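PDB 6G94: probable Ni/Fe-hydrogenase 1 B-type cytochrome subunit from Escherichia coli K-12, which probably serves as the membrane-bound b-type cytochrome of Ni/Fe-hydrogenase 1, binding heme and passing electrons in the inner membrane. Local coordinates for residues A66-T71 / T146-Y151; T35-G40 / W183-M188. All coordinates share one frame; numbering follows the deposited sequence.

Contact 1 (A66-T71 / T146-Y151). With HEM (protoporphyrin IX containing Fe), chain B.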
loop_
_atom_site.group_PDB
_atom_site.type_symbol
_atom_site.label_atom_id
_atom_site.label_comp_id
_atom_site.label_asym_id
_atom_site.label_seq_id
_atom_site.Cartn_x
_atom_site.Cartn_y
_atom_site.Cartn_z
ATOM N N ALA I 66 0.837 14.956 38.577
ATOM C CA ALA I 66 1.778 14.471 39.604
ATOM C C ALA I 66 2.686 15.604 40.059
ATOM O O ALA I 66 3.043 15.705 41.218
ATOM C CB ALA I 66 2.595 13.293 39.105
ATOM N N GLY I 67 3.027 16.477 39.132
ATOM C CA GLY I 67 3.824 17.635 39.443
ATOM C C GLY I 67 3.058 18.662 40.232
ATOM O O GLY I 67 3.651 19.478 40.918
ATOM N N MET I 68 1.733 18.630 40.126
ATOM C CA MET I 68 0.873 19.505 40.916
ATOM C C MET I 68 0.891 19.027 42.351
ATOM O O MET I 68 1.270 19.778 43.252
ATOM C CB MET I 68 -0.557 19.531 40.362
ATOM C CG MET I 68 -0.692 20.245 39.024
ATOM S SD MET I 68 -0.590 22.036 39.194
ATOM C CE MET I 68 -0.973 22.589 37.531
ATOM N N VAL I 69 0.503 17.765 42.540
ATOM C CA VAL I 69 0.494 17.117 43.863
ATOM C C VAL I 69 1.858 17.244 44.546
ATOM O O VAL I 69 1.945 17.735 45.682
ATOM C CB VAL I 69 0.077 15.628 43.787
ATOM C CG1 VAL I 69 0.102 15.002 45.173
ATOM C CG2 VAL I 69 -1.305 15.483 43.171
ATOM N N PHE I 70 2.899 16.795 43.843
ATOM C CA PHE I 70 4.277 16.917 44.297
ATOM C C PHE I 70 4.594 18.320 44.777
ATOM O O PHE I 70 5.148 18.481 45.847
ATOM C CB PHE I 70 5.256 16.530 43.188
ATOM C CG PHE I 70 6.689 16.752 43.547
ATOM C CD1 PHE I 70 7.381 15.802 44.305
ATOM C CD2 PHE I 70 7.355 17.908 43.146
ATOM C CE1 PHE I 70 8.710 16.002 44.658
ATOM C CE2 PHE I 70 8.683 18.112 43.487
ATOM C CZ PHE I 70 9.362 17.155 44.240
ATOM N N THR I 71 4.245 19.326 43.985
ATOM C CA THR I 71 4.546 20.724 44.318
ATOM C C THR I 71 3.876 21.171 45.616
ATOM O O THR I 71 4.501 21.816 46.456
ATOM C CB THR I 71 4.137 21.685 43.182
ATOM O OG1 THR I 71 4.860 21.341 42.002
ATOM C CG2 THR I 71 4.477 23.113 43.522
ATOM N N THR I 146 11.547 25.251 36.989
ATOM C CA THR I 146 11.732 24.907 35.580
ATOM C C THR I 146 10.532 24.164 34.987
ATOM O O THR I 146 10.110 24.464 33.868
ATOM C CB THR I 146 13.029 24.090 35.323
ATOM O OG1 THR I 146 12.930 22.774 35.881
ATOM C CG2 THR I 146 14.237 24.799 35.890
ATOM N N GLY I 147 10.001 23.190 35.731
ATOM C CA GLY I 147 8.853 22.392 35.301
ATOM C C GLY I 147 7.605 23.213 35.028
ATOM O O GLY I 147 6.868 22.920 34.085
ATOM N N PHE I 148 7.386 24.254 35.840
ATOM C CA PHE I 148 6.233 25.142 35.693
ATOM C C PHE I 148 6.429 26.207 34.637
ATOM O O PHE I 148 5.454 26.697 34.062
ATOM C CB PHE I 148 5.866 25.809 37.019
ATOM C CG PHE I 148 4.840 25.057 37.789
ATOM C CD1 PHE I 148 3.523 25.062 37.382
ATOM C CD2 PHE I 148 5.195 24.304 38.887
ATOM C CE1 PHE I 148 2.568 24.339 38.061
ATOM C CE2 PHE I 148 4.248 23.580 39.582
ATOM C CZ PHE I 148 2.929 23.596 39.164
ATOM N N ALA I 149 7.676 26.566 34.389
ATOM C CA ALA I 149 7.984 27.534 33.344
ATOM C C ALA I 149 7.554 26.935 32.023
ATOM O O ALA I 149 7.063 27.641 31.165
ATOM C CB ALA I 149 9.457 27.888 33.327
ATOM N N LEU I 150 7.741 25.629 31.871
ATOM C CA LEU I 150 7.273 24.916 30.701
ATOM C C LEU I 150 5.764 24.767 30.619
ATOM O O LEU I 150 5.174 24.991 29.579
ATOM C CB LEU I 150 7.891 23.534 30.650
ATOM C CG LEU I 150 9.383 23.468 30.465
ATOM C CD1 LEU I 150 9.831 22.023 30.552
ATOM C CD2 LEU I 150 9.766 24.111 29.146
ATOM N N TYR I 151 5.153 24.373 31.723
ATOM C CA TYR I 151 3.718 24.152 31.808
ATOM C C TYR I 151 2.839 25.409 31.644
ATOM O O TYR I 151 1.812 25.372 30.990
ATOM C CB TYR I 151 3.408 23.388 33.102
ATOM C CG TYR I 151 1.961 23.076 33.310
ATOM C CD1 TYR I 151 1.121 24.003 33.903
ATOM C CD2 TYR I 151 1.417 21.865 32.916
ATOM C CE1 TYR I 151 -0.226 23.747 34.095
ATOM C CE2 TYR I 151 0.068 21.595 33.109
ATOM C CZ TYR I 151 -0.745 22.538 33.699
ATOM O OH TYR I 151 -2.075 22.303 33.902
HETATM C CHA HEM B . 9.062 17.203 31.287
HETATM C CHB HEM B . 10.863 14.913 35.068
HETATM C CHC HEM B . 8.736 18.073 37.999
HETATM C CHD HEM B . 6.454 19.974 34.222
HETATM C C1A HEM B . 9.813 16.407 32.089
HETATM C C2A HEM B . 10.880 15.642 31.610
HETATM C C3A HEM B . 11.401 14.997 32.666
HETATM C C4A HEM B . 10.648 15.359 33.793
HETATM C CMA HEM B . 12.573 14.045 32.614
HETATM C CAA HEM B . 11.332 15.536 30.171
HETATM C CBA HEM B . 12.250 16.668 29.753
HETATM C CGA HEM B . 12.659 16.477 28.327
HETATM O O1A HEM B . 13.390 15.559 27.939
HETATM O O2A HEM B . 12.256 17.283 27.485
HETATM C C1B HEM B . 10.450 15.611 36.210
HETATM C C2B HEM B . 10.874 15.275 37.527
HETATM C C3B HEM B . 10.283 16.180 38.343
HETATM C C4B HEM B . 9.488 17.047 37.487
HETATM C CMB HEM B . 11.803 14.149 37.916
HETATM C CAB HEM B . 10.357 16.344 39.800
HETATM C CBB HEM B . 10.914 15.431 40.573
HETATM C C1C HEM B . 7.870 18.836 37.227
HETATM C C2C HEM B . 6.949 19.759 37.728
HETATM C C3C HEM B . 6.312 20.299 36.650
HETATM C C4C HEM B . 6.849 19.695 35.494
HETATM C CMC HEM B . 6.715 20.128 39.172
HETATM C CAC HEM B . 5.257 21.329 36.719
HETATM C CBC HEM B . 4.050 21.092 36.223
HETATM C C1D HEM B . 7.041 19.377 33.127
HETATM C C2D HEM B . 6.690 19.807 31.782
HETATM C C3D HEM B . 7.414 19.025 30.941
HETATM C C4D HEM B . 8.203 18.141 31.813
HETATM C CMD HEM B . 5.692 20.893 31.466
HETATM C CAD HEM B . 7.457 19.018 29.422
HETATM C CBD HEM B . 6.075 18.853 28.797
HETATM C CGD HEM B . 6.069 18.750 27.294
HETATM O O1D HEM B . 6.257 19.738 26.572
HETATM O O2D HEM B . 5.853 17.666 26.747
HETATM N NA HEM B . 9.694 16.255 33.438
HETATM N NB HEM B . 9.630 16.658 36.234
HETATM N NC HEM B . 7.753 18.777 35.880
HETATM N ND HEM B . 7.951 18.391 33.106
HETATM FE FE HEM B . 8.726 17.545 34.555
#
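Met68 is carried toward Phe148 by its torsions: CG lies beside the backbone N, anti to the carbonyl carbon (chi1 -70°), and a bend at chi2 turns the chain to the aromatic side. Phe148 has a chi1 of -93°, away from a staggered position, which sets CG so that the end of the ring comes up to Met68 and Thr71. SD then meets the ring at its edge, close to the ring plane, 3.8 Å from Phe148 CZ, a Met-aromatic contact in which the two side chains cross at about a right angle. The methionine methyl goes further and packs against Tyr151, with Met68 CE 3.7 Å from Tyr151 CE1. At another point on the Phe148 edge sits Thr71, its OG1 3.4 Å from Phe148 CE2; the hydroxyl also hydrogen-bonds back to Gly67 O within its own helix, modelled so short that the exact length is doubtful. One face of the ring takes the heme vinyl, whose CAC stands 3.6 Å above the plane over the ring centre. An alanine in place of Phe148 would probably open a gap beside this vinyl and leave Met68 SD without its aromatic mate. Gly147 lets the porphyrin come close, with its O 3.0 Å from the meso carbon CHD of the heme; a side chain there would run into the pyrrole carbon C3C. Tyr151 OH is hydrogen-bonded to an acidic side chain of another protein chain. Segments 66-71 and 146-151, on helices 55-83 and 130-151, run at 138° to each other, their axes 11.5 Å apart, with the heme edge between them. Phe70 reaches helix 20-40 through Met29 and Leu32, while Leu150 packs on Ile180 and His181 of helix 177-203.

Contact 2 (T35-G40 / W183-M188). With HEM (protoporphyrin IX containing Fe), chain B.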
loop_
_atom_site.group_PDB
_atom_site.type_symbol
_atom_site.label_atom_id
_atom_site.label_comp_id
_atom_site.label_asym_id
_atom_site.label_seq_id
_atom_site.Cartn_x
_atom_site.Cartn_y
_atom_site.Cartn_z
ATOM N N THR I 35 7.653 9.036 34.020
ATOM C CA THR I 35 6.894 9.736 32.958
ATOM C C THR I 35 7.764 10.742 32.237
ATOM O O THR I 35 7.807 10.748 31.003
ATOM C CB THR I 35 5.592 10.465 33.421
ATOM O OG1 THR I 35 5.890 11.458 34.408
ATOM C CG2 THR I 35 4.586 9.494 33.958
ATOM N N GLY I 36 8.451 11.591 32.999
ATOM C CA GLY I 36 9.313 12.614 32.416
ATOM C C GLY I 36 10.417 12.036 31.530
ATOM O O GLY I 36 10.810 12.635 30.515
ATOM N N TYR I 37 10.918 10.862 31.923
ATOM C CA TYR I 37 11.864 10.122 31.107
ATOM C C TYR I 37 11.318 9.906 29.689
ATOM O O TYR I 37 12.000 10.192 28.719
ATOM C CB TYR I 37 12.216 8.775 31.754
ATOM C CG TYR I 37 13.237 8.003 30.954
ATOM C CD1 TYR I 37 14.562 8.439 30.893
ATOM C CD2 TYR I 37 12.876 6.862 30.228
ATOM C CE1 TYR I 37 15.504 7.759 30.144
ATOM C CE2 TYR I 37 13.815 6.174 29.473
ATOM C CZ TYR I 37 15.128 6.629 29.437
ATOM O OH TYR I 37 16.079 5.975 28.699
ATOM N N PHE I 38 10.086 9.407 29.599
ATOM C CA PHE I 38 9.453 9.076 28.333
ATOM C C PHE I 38 8.848 10.270 27.573
ATOM O O PHE I 38 8.448 10.127 26.418
ATOM C CB PHE I 38 8.411 7.989 28.555
ATOM C CG PHE I 38 9.002 6.673 28.911
ATOM C CD1 PHE I 38 10.009 6.124 28.140
ATOM C CD2 PHE I 38 8.555 5.974 30.027
ATOM C CE1 PHE I 38 10.569 4.902 28.477
ATOM C CE2 PHE I 38 9.107 4.748 30.374
ATOM C CZ PHE I 38 10.126 4.213 29.597
ATOM N N ILE I 39 8.796 11.439 28.203
ATOM C CA ILE I 39 8.469 12.658 27.475
ATOM C C ILE I 39 9.647 13.046 26.591
ATOM O O ILE I 39 9.465 13.601 25.523
ATOM C CB ILE I 39 8.055 13.802 28.431
ATOM C CG1 ILE I 39 6.677 13.487 29.056
ATOM C CG2 ILE I 39 8.032 15.161 27.733
ATOM C CD1 ILE I 39 6.307 14.302 30.279
ATOM N N GLY I 40 10.855 12.705 27.018
ATOM C CA GLY I 40 12.063 13.074 26.296
ATOM C C GLY I 40 12.575 11.949 25.406
ATOM O O GLY I 40 12.995 12.189 24.269
ATOM N N TRP I 183 17.891 21.419 31.000
ATOM C CA TRP I 183 18.176 21.559 32.419
ATOM C C TRP I 183 17.163 20.832 33.302
ATOM O O TRP I 183 17.534 20.288 34.337
ATOM C CB TRP I 183 18.246 23.030 32.801
ATOM C CG TRP I 183 19.522 23.687 32.374
ATOM C CD1 TRP I 183 19.679 24.535 31.339
ATOM C CD2 TRP I 183 20.820 23.550 32.979
ATOM N NE1 TRP I 183 20.980 24.955 31.255
ATOM C CE2 TRP I 183 21.711 24.360 32.248
ATOM C CE3 TRP I 183 21.316 22.826 34.074
ATOM C CZ2 TRP I 183 23.076 24.474 32.567
ATOM C CZ3 TRP I 183 22.667 22.937 34.389
ATOM C CH2 TRP I 183 23.531 23.756 33.634
ATOM N N HIS I 184 15.896 20.829 32.886
ATOM C CA HIS I 184 14.852 20.038 33.543
ATOM C C HIS I 184 15.176 18.552 33.475
ATOM O O HIS I 184 15.084 17.869 34.485
ATOM C CB HIS I 184 13.471 20.318 32.924
ATOM C CG HIS I 184 12.306 19.804 33.727
ATOM N ND1 HIS I 184 11.871 20.411 34.887
ATOM C CD2 HIS I 184 11.456 18.772 33.503
ATOM C CE1 HIS I 184 10.814 19.764 35.347
ATOM N NE2 HIS I 184 10.535 18.773 34.523
ATOM N N ARG I 185 15.571 18.052 32.309
ATOM C CA ARG I 185 15.909 16.632 32.178
ATOM C C ARG I 185 17.157 16.279 32.993
ATOM O O ARG I 185 17.262 15.177 33.537
ATOM C CB ARG I 185 16.090 16.230 30.708
ATOM C CG ARG I 185 16.680 14.836 30.524
ATOM C CD ARG I 185 16.478 14.283 29.135
ATOM N NE ARG I 185 15.308 13.419 29.101
ATOM C CZ ARG I 185 15.361 12.098 28.975
ATOM N NH1 ARG I 185 14.246 11.394 28.966
ATOM N NH2 ARG I 185 16.523 11.472 28.877
ATOM N N LEU I 186 18.087 17.223 33.092
ATOM C CA LEU I 186 19.312 17.015 33.863
ATOM C C LEU I 186 18.978 16.872 35.347
ATOM O O LEU I 186 19.476 15.961 36.007
ATOM C CB LEU I 186 20.315 18.157 33.641
ATOM C CG LEU I 186 21.618 18.097 34.433
ATOM C CD1 LEU I 186 22.448 16.866 34.072
ATOM C CD2 LEU I 186 22.412 19.381 34.276
ATOM N N GLY I 187 18.118 17.753 35.846
ATOM C CA GLY I 187 17.678 17.748 37.232
ATOM C C GLY I 187 17.157 16.393 37.624
ATOM O O GLY I 187 17.456 15.902 38.687
ATOM N N MET I 188 16.392 15.786 36.740
ATOM C CA MET I 188 15.880 14.460 36.955
ATOM C C MET I 188 16.958 13.404 37.143
ATOM O O MET I 188 16.782 12.483 37.916
ATOM C CB MET I 188 14.991 14.093 35.792
ATOM C CG MET I 188 14.427 12.708 35.842
ATOM S SD MET I 188 15.052 11.768 34.476
ATOM C CE MET I 188 14.109 10.277 34.720
HETATM C CHA HEM B . 9.062 17.203 31.287
HETATM C CHB HEM B . 10.863 14.913 35.068
HETATM C CHC HEM B . 8.736 18.073 37.999
HETATM C CHD HEM B . 6.454 19.974 34.222
HETATM C C1A HEM B . 9.813 16.407 32.089
HETATM C C2A HEM B . 10.880 15.642 31.610
HETATM C C3A HEM B . 11.401 14.997 32.666
HETATM C C4A HEM B . 10.648 15.359 33.793
HETATM C CMA HEM B . 12.573 14.045 32.614
HETATM C CAA HEM B . 11.332 15.536 30.171
HETATM C CBA HEM B . 12.250 16.668 29.753
HETATM C CGA HEM B . 12.659 16.477 28.327
HETATM O O1A HEM B . 13.390 15.559 27.939
HETATM O O2A HEM B . 12.256 17.283 27.485
HETATM C C1B HEM B . 10.450 15.611 36.210
HETATM C C2B HEM B . 10.874 15.275 37.527
HETATM C C3B HEM B . 10.283 16.180 38.343
HETATM C C4B HEM B . 9.488 17.047 37.487
HETATM C CMB HEM B . 11.803 14.149 37.916
HETATM C CAB HEM B . 10.357 16.344 39.800
HETATM C CBB HEM B . 10.914 15.431 40.573
HETATM C C1C HEM B . 7.870 18.836 37.227
HETATM C C2C HEM B . 6.949 19.759 37.728
HETATM C C3C HEM B . 6.312 20.299 36.650
HETATM C C4C HEM B . 6.849 19.695 35.494
HETATM C CMC HEM B . 6.715 20.128 39.172
HETATM C CAC HEM B . 5.257 21.329 36.719
HETATM C CBC HEM B . 4.050 21.092 36.223
HETATM C C1D HEM B . 7.041 19.377 33.127
HETATM C C2D HEM B . 6.690 19.807 31.782
HETATM C C3D HEM B . 7.414 19.025 30.941
HETATM C C4D HEM B . 8.203 18.141 31.813
HETATM C CMD HEM B . 5.692 20.893 31.466
HETATM C CAD HEM B . 7.457 19.018 29.422
HETATM C CBD HEM B . 6.075 18.853 28.797
HETATM C CGD HEM B . 6.069 18.750 27.294
HETATM O O1D HEM B . 6.257 19.738 26.572
HETATM O O2D HEM B . 5.853 17.666 26.747
HETATM N NA HEM B . 9.694 16.255 33.438
HETATM N NB HEM B . 9.630 16.658 36.234
HETATM N NC HEM B . 7.753 18.777 35.880
HETATM N ND HEM B . 7.951 18.391 33.106
HETATM FE FE HEM B . 8.726 17.545 34.555
#
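The guanidinium of Arg185 and the ring of Tyr37 cross obliquely, their planes 32° apart, with NH1 of Arg185 3.5 Å from CD1 of Tyr37. The Tyr37 carbonyl oxygen lies at the edge of the guanidinium, near its plane, yet the angle at NH1 is too poor for a hydrogen bond despite the closeness of the two atoms. The arginine chain runs extended from the backbone until it bends at chi3 (-97°), and its NE gives the heme propionate a weak hydrogen bond: Arg185 NE to HEM O1A is 3.1 Å. NH2 has a separate partner, an acidic side chain of another protein chain, in a salt bridge. One arginine thus faces two carboxylates, and this would probably help to balance the charge of the propionate within a largely buried site. Tyr37 is also met by Met188, whose methyl CE packs 3.8 Å from Tyr37 CB. Farther back along that chain, Met188 CG touches the heme methyl CMB at 3.6 Å, and SD lies against CMA. From helix 20-40 the backbone itself comes up to the porphyrin, Gly36 O standing 3.0 Å from HEM CAA and Gly40 CA 3.3 Å from HEM O1A. A beta carbon on either glycine would collide with the heme, at C4A for Gly36 and at O1A for Gly40. From helix 177-203 His184 supplies an axial ligand: its CG is anti to the backbone N (chi1 -167°), and NE2 binds the heme iron at 2.2 Å. His63 of helix 55-83 is the second axial ligand. Bis-histidine ligation between helices predicted to span the membrane, here with two glycines lying against the heme, is consistent with the b-type heme site of the prokaryotic cytochrome b561 family.

Both contacts meet a single heme, their centres 12 Å apart. Contact 1 lies chiefly along the side bearing the CMC methyl, the CAC vinyl and the CMD methyl, whereas contact 2 meets the CMA and CMB methyls and the O1A propionate, and binds the iron through His184. The two touch directly: Thr146 OG1 is 2.8 Å from His184 ND1, a probable hydrogen bond that would fix the rotation of the axial ligand, and Gly147 CA packs 3.3 Å from His184 CE1. Along the chain contact 1 is nested within the loop closed by contact 2. All four helices, 20-40, 55-83, 130-151 and 177-203, touch the cofactor.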